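Local coordinates for protein putative sodium:solute symporter (Proteus mirabilis, PDB 5NV9) that couples the inward sodium gradient to uptake of the sialic acid N-acetylneuraminic acid across the bacterial inner membrane, at residues W48-S53 with I179-V183; S53-T58 with D256-R260. All coordinates share one frame. Numbering follows the deposited sequence.

Contact 1. Residues W48-S53 with I179-V183. With NA (sodium ion), chain C.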
ATOM      1  N   TRP A  48      -4.746  12.771 -13.458  1.00 21.64           N
ATOM      2  CA  TRP A  48      -5.417  11.491 -13.595  1.00 20.64           C
ATOM      3  C   TRP A  48      -4.428  10.351 -13.473  1.00 20.99           C
ATOM      4  O   TRP A  48      -4.728   9.374 -12.834  1.00 21.15           O
ATOM      5  CB  TRP A  48      -6.208  11.395 -14.885  1.00 21.77           C
ATOM      6  CG  TRP A  48      -5.396  11.217 -16.177  1.00 22.77           C
ATOM      7  CD1 TRP A  48      -4.992  12.195 -17.035  1.00 23.92           C
ATOM      8  CD2 TRP A  48      -4.979   9.973 -16.742  1.00 23.63           C
ATOM      9  NE1 TRP A  48      -4.283  11.633 -18.099  1.00 25.77           N
ATOM     10  CE2 TRP A  48      -4.280  10.266 -17.947  1.00 26.46           C
ATOM     11  CE3 TRP A  48      -5.133   8.628 -16.345  1.00 24.23           C
ATOM     12  CZ2 TRP A  48      -3.707   9.264 -18.756  1.00 26.88           C
ATOM     13  CZ3 TRP A  48      -4.557   7.628 -17.167  1.00 26.48           C
ATOM     14  CH2 TRP A  48      -3.843   7.961 -18.347  1.00 25.64           C
ATOM     15  N   ALA A  49      -3.254  10.448 -14.112  1.00 22.51           N
ATOM     16  CA  ALA A  49      -2.250   9.365 -14.046  1.00 20.01           C
ATOM     17  C   ALA A  49      -1.663   9.135 -12.615  1.00 20.70           C
ATOM     18  O   ALA A  49      -1.469   7.949 -12.103  1.00 19.53           O
ATOM     19  CB  ALA A  49      -1.124   9.667 -15.028  1.00 20.89           C
ATOM     20  N   ALA A  50      -1.350  10.245 -11.970  1.00 20.54           N
ATOM     21  CA  ALA A  50      -0.894  10.188 -10.552  1.00 20.59           C
ATOM     22  C   ALA A  50      -1.978   9.579  -9.648  1.00 18.59           C
ATOM     23  O   ALA A  50      -1.674   8.825  -8.743  1.00 19.72           O
ATOM     24  CB  ALA A  50      -0.468  11.546 -10.063  1.00 19.63           C
ATOM     25  N   GLY A  51      -3.240   9.854  -9.925  1.00 19.87           N
ATOM     26  CA  GLY A  51      -4.340   9.288  -9.116  1.00 20.23           C
ATOM     27  C   GLY A  51      -4.565   7.805  -9.279  1.00 19.37           C
ATOM     28  O   GLY A  51      -4.839   7.111  -8.317  1.00 21.31           O
ATOM     29  N   VAL A  52      -4.448   7.304 -10.514  1.00 20.26           N
ATOM     30  CA  VAL A  52      -4.427   5.856 -10.740  1.00 18.78           C
ATOM     31  C   VAL A  52      -3.190   5.176 -10.083  1.00 19.21           C
ATOM     32  O   VAL A  52      -3.203   4.001  -9.624  1.00 20.54           O
ATOM     33  CB  VAL A  52      -4.479   5.489 -12.269  1.00 17.17           C
ATOM     34  CG1 VAL A  52      -4.532   3.959 -12.401  1.00 17.20           C
ATOM     35  CG2 VAL A  52      -5.758   6.099 -12.917  1.00 18.36           C
ATOM     36  N   SER A  53      -2.102   5.875 -10.117  1.00 19.74           N
ATOM     37  CA  SER A  53      -0.855   5.384  -9.523  1.00 23.57           C
ATOM     38  C   SER A  53      -0.959   5.276  -7.985  1.00 21.42           C
ATOM     39  O   SER A  53      -0.353   4.363  -7.385  1.00 18.65           O
ATOM     40  CB  SER A  53       0.333   6.319  -9.886  1.00 24.21           C
ATOM     41  OG  SER A  53       1.520   5.852  -9.251  1.00 30.78           O
ATOM     42  N   ILE A 179       5.062   5.369 -12.328  1.00 17.32           N
ATOM     43  CA  ILE A 179       3.692   5.854 -12.390  1.00 19.08           C
ATOM     44  C   ILE A 179       2.981   5.309 -13.653  1.00 20.00           C
ATOM     45  O   ILE A 179       1.861   4.791 -13.601  1.00 21.60           O
ATOM     46  CB  ILE A 179       3.694   7.354 -12.358  1.00 17.22           C
ATOM     47  CG1 ILE A 179       3.933   7.818 -10.914  1.00 20.42           C
ATOM     48  CG2 ILE A 179       2.386   7.924 -12.932  1.00 18.75           C
ATOM     49  CD1 ILE A 179       4.197   9.318 -10.813  1.00 19.55           C
ATOM     50  N   TRP A 180       3.642   5.369 -14.781  1.00 20.32           N
ATOM     51  CA  TRP A 180       2.975   4.884 -16.015  1.00 20.09           C
ATOM     52  C   TRP A 180       2.773   3.357 -16.086  1.00 21.20           C
ATOM     53  O   TRP A 180       1.690   2.935 -16.508  1.00 25.47           O
ATOM     54  CB  TRP A 180       3.651   5.448 -17.217  1.00 20.33           C
ATOM     55  CG  TRP A 180       3.405   6.921 -17.402  1.00 20.70           C
ATOM     56  CD1 TRP A 180       4.345   7.893 -17.324  1.00 20.64           C
ATOM     57  CD2 TRP A 180       2.165   7.595 -17.699  1.00 20.43           C
ATOM     58  NE1 TRP A 180       3.790   9.112 -17.535  1.00 21.32           N
ATOM     59  CE2 TRP A 180       2.457   8.970 -17.772  1.00 20.53           C
ATOM     60  CE3 TRP A 180       0.860   7.176 -17.932  1.00 20.06           C
ATOM     61  CZ2 TRP A 180       1.500   9.923 -18.046  1.00 21.61           C
ATOM     62  CZ3 TRP A 180      -0.081   8.118 -18.214  1.00 19.95           C
ATOM     63  CH2 TRP A 180       0.234   9.460 -18.295  1.00 21.26           C
ATOM     64  N   THR A 181       3.721   2.553 -15.597  1.00 20.43           N
ATOM     65  CA  THR A 181       3.424   1.163 -15.260  1.00 22.75           C
ATOM     66  C   THR A 181       2.256   0.930 -14.265  1.00 23.17           C
ATOM     67  O   THR A 181       1.455  -0.008 -14.459  1.00 20.56           O
ATOM     68  CB  THR A 181       4.664   0.362 -14.768  1.00 22.38           C
ATOM     69  OG1 THR A 181       5.223   0.987 -13.626  1.00 20.39           O
ATOM     70  CG2 THR A 181       5.727   0.249 -15.875  1.00 23.74           C
ATOM     71  N   ASP A 182       2.206   1.741 -13.193  1.00 24.42           N
ATOM     72  CA  ASP A 182       1.106   1.733 -12.241  1.00 22.21           C
ATOM     73  C   ASP A 182      -0.249   1.983 -12.896  1.00 20.61           C
ATOM     74  O   ASP A 182      -1.225   1.394 -12.466  1.00 17.76           O
ATOM     75  CB  ASP A 182       1.213   2.773 -11.098  1.00 20.78           C
ATOM     76  CG  ASP A 182       2.204   2.416 -10.027  1.00 23.01           C
ATOM     77  OD1 ASP A 182       2.710   1.283 -10.002  1.00 19.51           O
ATOM     78  OD2 ASP A 182       2.520   3.323  -9.175  1.00 21.08           O
ATOM     79  N   VAL A 183      -0.304   2.844 -13.906  1.00 21.15           N
ATOM     80  CA  VAL A 183      -1.560   3.193 -14.580  1.00 21.01           C
ATOM     81  C   VAL A 183      -2.063   1.973 -15.308  1.00 21.00           C
ATOM     82  O   VAL A 183      -3.263   1.635 -15.252  1.00 19.42           O
ATOM     83  CB  VAL A 183      -1.403   4.381 -15.564  1.00 23.12           C
ATOM     84  CG1 VAL A 183      -2.640   4.606 -16.439  1.00 24.74           C
ATOM     85  CG2 VAL A 183      -1.051   5.664 -14.831  1.00 22.57           C
TER
HETATM   86 NA    NA C 502       4.052   1.748  -8.388  1.00 38.95          NA
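Trp48, on the first turn of helix 47-58, meets the helix 155-203 through its indole: the edge of Trp180 is directed at its face in an offset edge-to-face pair, six-membered centroids 5.6 Å apart and planes at 70°, while Trp48 CZ3 lies 3.7 Å from Val183 CG1. The next residue, Ala49, shows how a small side chain lets a large one lie flat. Its CB makes a CH-pi contact over the face of Trp180, 3.9 Å from the six-membered ring centroid, and Ala49 O packs 3.6 Å from Val183 CG2. Where segments 48-53 and 179-183 of two transmembrane helices of the LeuT fold approach, their axes come within 8.1 Å at 72°, so the interface is short; along it the contacts pass from apolar at Trp48 to polar at Ser53. Val52 continues the apolar part, its CG1 3.8 Å from Val183 CA, and its side chain also touches Leu280 of helix 267-301. Ser53 then ends the segment at the ion site: Ser53 OG donates a 2.7 Å hydrogen bond to Asp182 OD2. Asp182 itself grips the Na3 sodium with both carboxylate oxygens, OD1 at 2.1 Å and OD2 at 2.3 Å, and Ser342, Ser345 and Ser346 complete the site, leaving Ser53 in its second shell.

Contact 2. Residues S53-T58 with D256-R260. With NA (sodium ion), chain B; SLB (N-acetyl-beta-neuraminic acid), chain D.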
ATOM      1  N   SER A  53      -2.102   5.875 -10.117  1.00 19.74           N
ATOM      2  CA  SER A  53      -0.855   5.384  -9.523  1.00 23.57           C
ATOM      3  C   SER A  53      -0.959   5.276  -7.985  1.00 21.42           C
ATOM      4  O   SER A  53      -0.353   4.363  -7.385  1.00 18.65           O
ATOM      5  CB  SER A  53       0.333   6.319  -9.886  1.00 24.21           C
ATOM      6  OG  SER A  53       1.520   5.852  -9.251  1.00 30.78           O
ATOM      7  N   VAL A  54      -1.727   6.190  -7.380  1.00 19.40           N
ATOM      8  CA  VAL A  54      -1.937   6.181  -5.902  1.00 20.29           C
ATOM      9  C   VAL A  54      -2.754   4.930  -5.576  1.00 19.63           C
ATOM     10  O   VAL A  54      -2.417   4.210  -4.694  1.00 17.33           O
ATOM     11  CB  VAL A  54      -2.755   7.415  -5.387  1.00 19.75           C
ATOM     12  CG1 VAL A  54      -3.251   7.174  -3.973  1.00 20.17           C
ATOM     13  CG2 VAL A  54      -1.968   8.696  -5.431  1.00 21.65           C
ATOM     14  N   PHE A  55      -3.840   4.687  -6.326  1.00 21.39           N
ATOM     15  CA  PHE A  55      -4.705   3.490  -6.131  1.00 22.01           C
ATOM     16  C   PHE A  55      -3.887   2.204  -6.289  1.00 21.98           C
ATOM     17  O   PHE A  55      -3.991   1.299  -5.460  1.00 20.50           O
ATOM     18  CB  PHE A  55      -5.926   3.536  -7.076  1.00 22.10           C
ATOM     19  CG  PHE A  55      -6.875   2.354  -6.954  1.00 24.29           C
ATOM     20  CD1 PHE A  55      -7.684   2.225  -5.847  1.00 21.61           C
ATOM     21  CD2 PHE A  55      -6.986   1.396  -7.983  1.00 23.78           C
ATOM     22  CE1 PHE A  55      -8.554   1.163  -5.727  1.00 22.77           C
ATOM     23  CE2 PHE A  55      -7.858   0.332  -7.862  1.00 21.65           C
ATOM     24  CZ  PHE A  55      -8.650   0.224  -6.740  1.00 22.88           C
ATOM     25  N   ALA A  56      -3.044   2.135  -7.328  1.00 22.56           N
ATOM     26  CA  ALA A  56      -2.268   0.908  -7.632  1.00 21.41           C
ATOM     27  C   ALA A  56      -1.110   0.700  -6.639  1.00 20.79           C
ATOM     28  O   ALA A  56      -0.782  -0.423  -6.323  1.00 22.58           O
ATOM     29  CB  ALA A  56      -1.743   0.909  -9.055  1.00 21.47           C
ATOM     30  N   THR A  57      -0.545   1.776  -6.144  1.00 23.39           N
ATOM     31  CA  THR A  57       0.466   1.775  -5.048  1.00 22.15           C
ATOM     32  C   THR A  57      -0.177   1.165  -3.788  1.00 21.16           C
ATOM     33  O   THR A  57       0.392   0.291  -3.211  1.00 21.29           O
ATOM     34  CB  THR A  57       1.024   3.215  -4.790  1.00 20.07           C
ATOM     35  OG1 THR A  57       1.782   3.674  -5.920  1.00 19.05           O
ATOM     36  CG2 THR A  57       1.941   3.344  -3.490  1.00 18.08           C
ATOM     37  N   THR A  58      -1.382   1.595  -3.386  1.00 20.55           N
ATOM     38  CA  THR A  58      -1.958   1.128  -2.097  1.00 19.41           C
ATOM     39  C   THR A  58      -2.537  -0.277  -2.178  1.00 17.12           C
ATOM     40  O   THR A  58      -2.447  -1.045  -1.222  1.00 17.79           O
ATOM     41  CB  THR A  58      -3.047   2.083  -1.553  1.00 19.09           C
ATOM     42  OG1 THR A  58      -4.070   2.228  -2.544  1.00 19.61           O
ATOM     43  CG2 THR A  58      -2.484   3.453  -1.231  1.00 19.62           C
ATOM     44  N   ASP A 256       5.174   6.652  -0.088  1.00 19.61           N
ATOM     45  CA  ASP A 256       4.735   6.060  -1.385  1.00 21.23           C
ATOM     46  C   ASP A 256       3.500   6.781  -1.978  1.00 21.84           C
ATOM     47  O   ASP A 256       3.408   6.939  -3.190  1.00 28.20           O
ATOM     48  CB  ASP A 256       4.545   4.530  -1.305  1.00 21.49           C
ATOM     49  CG  ASP A 256       3.523   4.104  -0.257  1.00 25.37           C
ATOM     50  OD1 ASP A 256       3.298   4.808   0.810  1.00 24.11           O
ATOM     51  OD2 ASP A 256       2.956   3.011  -0.501  1.00 30.42           O
ATOM     52  N   VAL A 257       2.585   7.246  -1.123  1.00 21.42           N
ATOM     53  CA  VAL A 257       1.444   8.019  -1.566  1.00 20.13           C
ATOM     54  C   VAL A 257       1.756   9.539  -1.683  1.00 21.71           C
ATOM     55  O   VAL A 257       1.514  10.179  -2.726  1.00 20.51           O
ATOM     56  CB  VAL A 257       0.249   7.720  -0.674  1.00 17.78           C
ATOM     57  CG1 VAL A 257      -0.874   8.729  -0.927  1.00 18.18           C
ATOM     58  CG2 VAL A 257      -0.265   6.323  -0.977  1.00 18.06           C
ATOM     59  N   VAL A 258       2.376  10.083  -0.649  1.00 21.27           N
ATOM     60  CA  VAL A 258       2.647  11.499  -0.553  1.00 22.10           C
ATOM     61  C   VAL A 258       3.486  11.976  -1.714  1.00 21.43           C
ATOM     62  O   VAL A 258       3.305  13.067  -2.232  1.00 21.70           O
ATOM     63  CB  VAL A 258       3.352  11.886   0.804  1.00 20.83           C
ATOM     64  CG1 VAL A 258       3.723  13.342   0.772  1.00 24.42           C
ATOM     65  CG2 VAL A 258       2.430  11.682   1.976  1.00 20.27           C
ATOM     66  N   GLN A 259       4.415  11.155  -2.148  1.00 24.92           N
ATOM     67  CA  GLN A 259       5.177  11.449  -3.380  1.00 24.56           C
ATOM     68  C   GLN A 259       4.327  11.772  -4.613  1.00 26.14           C
ATOM     69  O   GLN A 259       4.718  12.605  -5.448  1.00 25.51           O
ATOM     70  CB  GLN A 259       6.077  10.256  -3.695  1.00 24.64           C
ATOM     71  CG  GLN A 259       7.439  10.627  -4.230  1.00 25.07           C
ATOM     72  CD  GLN A 259       8.218   9.393  -4.611  1.00 27.73           C
ATOM     73  OE1 GLN A 259       8.041   8.351  -3.966  1.00 28.01           O
ATOM     74  NE2 GLN A 259       9.054   9.477  -5.678  1.00 26.77           N
ATOM     75  N   ARG A 260       3.167  11.134  -4.746  1.00 25.27           N
ATOM     76  CA  ARG A 260       2.279  11.438  -5.887  1.00 24.49           C
ATOM     77  C   ARG A 260       1.638  12.812  -5.810  1.00 22.48           C
ATOM     78  O   ARG A 260       1.139  13.289  -6.811  1.00 21.99           O
ATOM     79  CB  ARG A 260       1.176  10.395  -6.048  1.00 25.44           C
ATOM     80  CG  ARG A 260       1.568   9.192  -6.856  1.00 26.98           C
ATOM     81  CD  ARG A 260       2.304   8.158  -6.052  1.00 27.17           C
ATOM     82  NE  ARG A 260       2.813   7.086  -6.917  1.00 31.13           N
ATOM     83  CZ  ARG A 260       3.957   6.426  -6.716  1.00 29.53           C
ATOM     84  NH1 ARG A 260       4.715   6.694  -5.671  1.00 28.11           N
ATOM     85  NH2 ARG A 260       4.349   5.524  -7.588  1.00 27.03           N
TER
HETATM   86 NA    NA B 501      -0.405  -2.537  -6.247  1.00 19.19          NA
HETATM   87  C1  SLB D 503      -3.094  -3.444   0.201  1.00 27.24           C
HETATM   88  C2  SLB D 503      -3.746  -2.398   1.063  1.00 25.15           C
HETATM   89  C3  SLB D 503      -4.082  -3.006   2.405  1.00 24.67           C
HETATM   90  C4  SLB D 503      -4.947  -2.071   3.280  1.00 25.99           C
HETATM   91  C5  SLB D 503      -6.213  -1.804   2.466  1.00 26.42           C
HETATM   92  C6  SLB D 503      -5.839  -1.183   1.103  1.00 26.08           C
HETATM   93  C7  SLB D 503      -7.031  -0.889   0.182  1.00 24.20           C
HETATM   94  C8  SLB D 503      -6.588  -0.305  -1.134  1.00 22.85           C
HETATM   95  C9  SLB D 503      -7.780   0.141  -1.980  1.00 24.83           C
HETATM   96  C10 SLB D 503      -8.374  -1.258   3.524  1.00 28.16           C
HETATM   97  C11 SLB D 503      -9.236  -0.093   3.935  1.00 31.60           C
HETATM   98  N5  SLB D 503      -7.125  -0.904   3.186  1.00 27.84           N
HETATM   99  O1A SLB D 503      -3.836  -4.125  -0.586  1.00 24.48           O
HETATM  100  O1B SLB D 503      -1.826  -3.637   0.336  1.00 29.61           O
HETATM  101  O2  SLB D 503      -2.877  -1.243   1.239  1.00 24.77           O
HETATM  102  O4  SLB D 503      -5.303  -2.711   4.553  1.00 24.67           O
HETATM  103  O6  SLB D 503      -4.973  -2.058   0.386  1.00 27.94           O
HETATM  104  O7  SLB D 503      -7.744  -2.091  -0.127  1.00 23.82           O
HETATM  105  O8  SLB D 503      -5.719   0.798  -0.908  1.00 25.09           O
HETATM  106  O9  SLB D 503      -8.508   1.236  -1.370  1.00 27.58           O
HETATM  107  O10 SLB D 503      -8.802  -2.421   3.450  1.00 26.82           O
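Val54 packs its CG2 against the aliphatic base of Arg260, 3.6 Å from Arg260 CB, while its CG1 stands 4.2 Å from Val257 CG1. At these apolar contacts the backbones run close, with the CA atoms of Val54 and Val257 5.8 Å apart, and Thr58 extends them, its CG2 3.6 Å from Val257 CG2. Beside this patch the long arginine side chain folds back toward helix 47-58. Arg260 NE donates a nearly straight hydrogen bond to Ser53 OG, 2.9 Å at 163°. Thr57 OG1 sits over one face of the guanidinium, 3.6 Å from Arg260 NH2. Ser53 OG thus bridges two partners, accepting from the arginine and donating to Asp182 of the Na3 site. Thr57 OG1 donates a 2.7 Å hydrogen bond to Ser53 O, a turn back in its own helix, and is also hydrogen-bonded to Ser346, another Na3 ligand. The C-terminal end of the helix serves the transported solutes. Ala56 O binds the other sodium, at Na2, at 2.1 Å, together with Leu59, Ala339, Ser342 and Ser343. Thr58 OG1 shares a 2.7 Å hydrogen bond with O8 of the sialic acid. The helix stops at Thr58 and helix 61-73 follows at once: such a break beside the substrate, with backbone carbonyls given to sodium, is the hallmark of the first core helix of the LeuT fold, here contributing to the Na2 site conserved among sodium:solute symporters.

In the fold
From the N terminus, after helices 8-29 and 35-40, the chain reaches helix 47-58, which supplies one side of both contacts, with Ser53 common to the two. Contact 1 closes a loop of 125 mostly helical residues when helix 155-203 returns to the start of that helix; contact 2 closes a longer one of 197 residues, when the cytoplasmic 256-260 segment reaches its later turns. Because the segments alternate along the sequence, the loops cross rather than nest. Their centres are 8 Å apart, and a salt bridge, weak as a hydrogen bond, joins them directly, Asp182 OD2 to Arg260 NH2 at 3.3 Å. One short helix therefore links a sodium-binding helix and a cytoplasmic connection, and at its C-terminal end reaches the substrate.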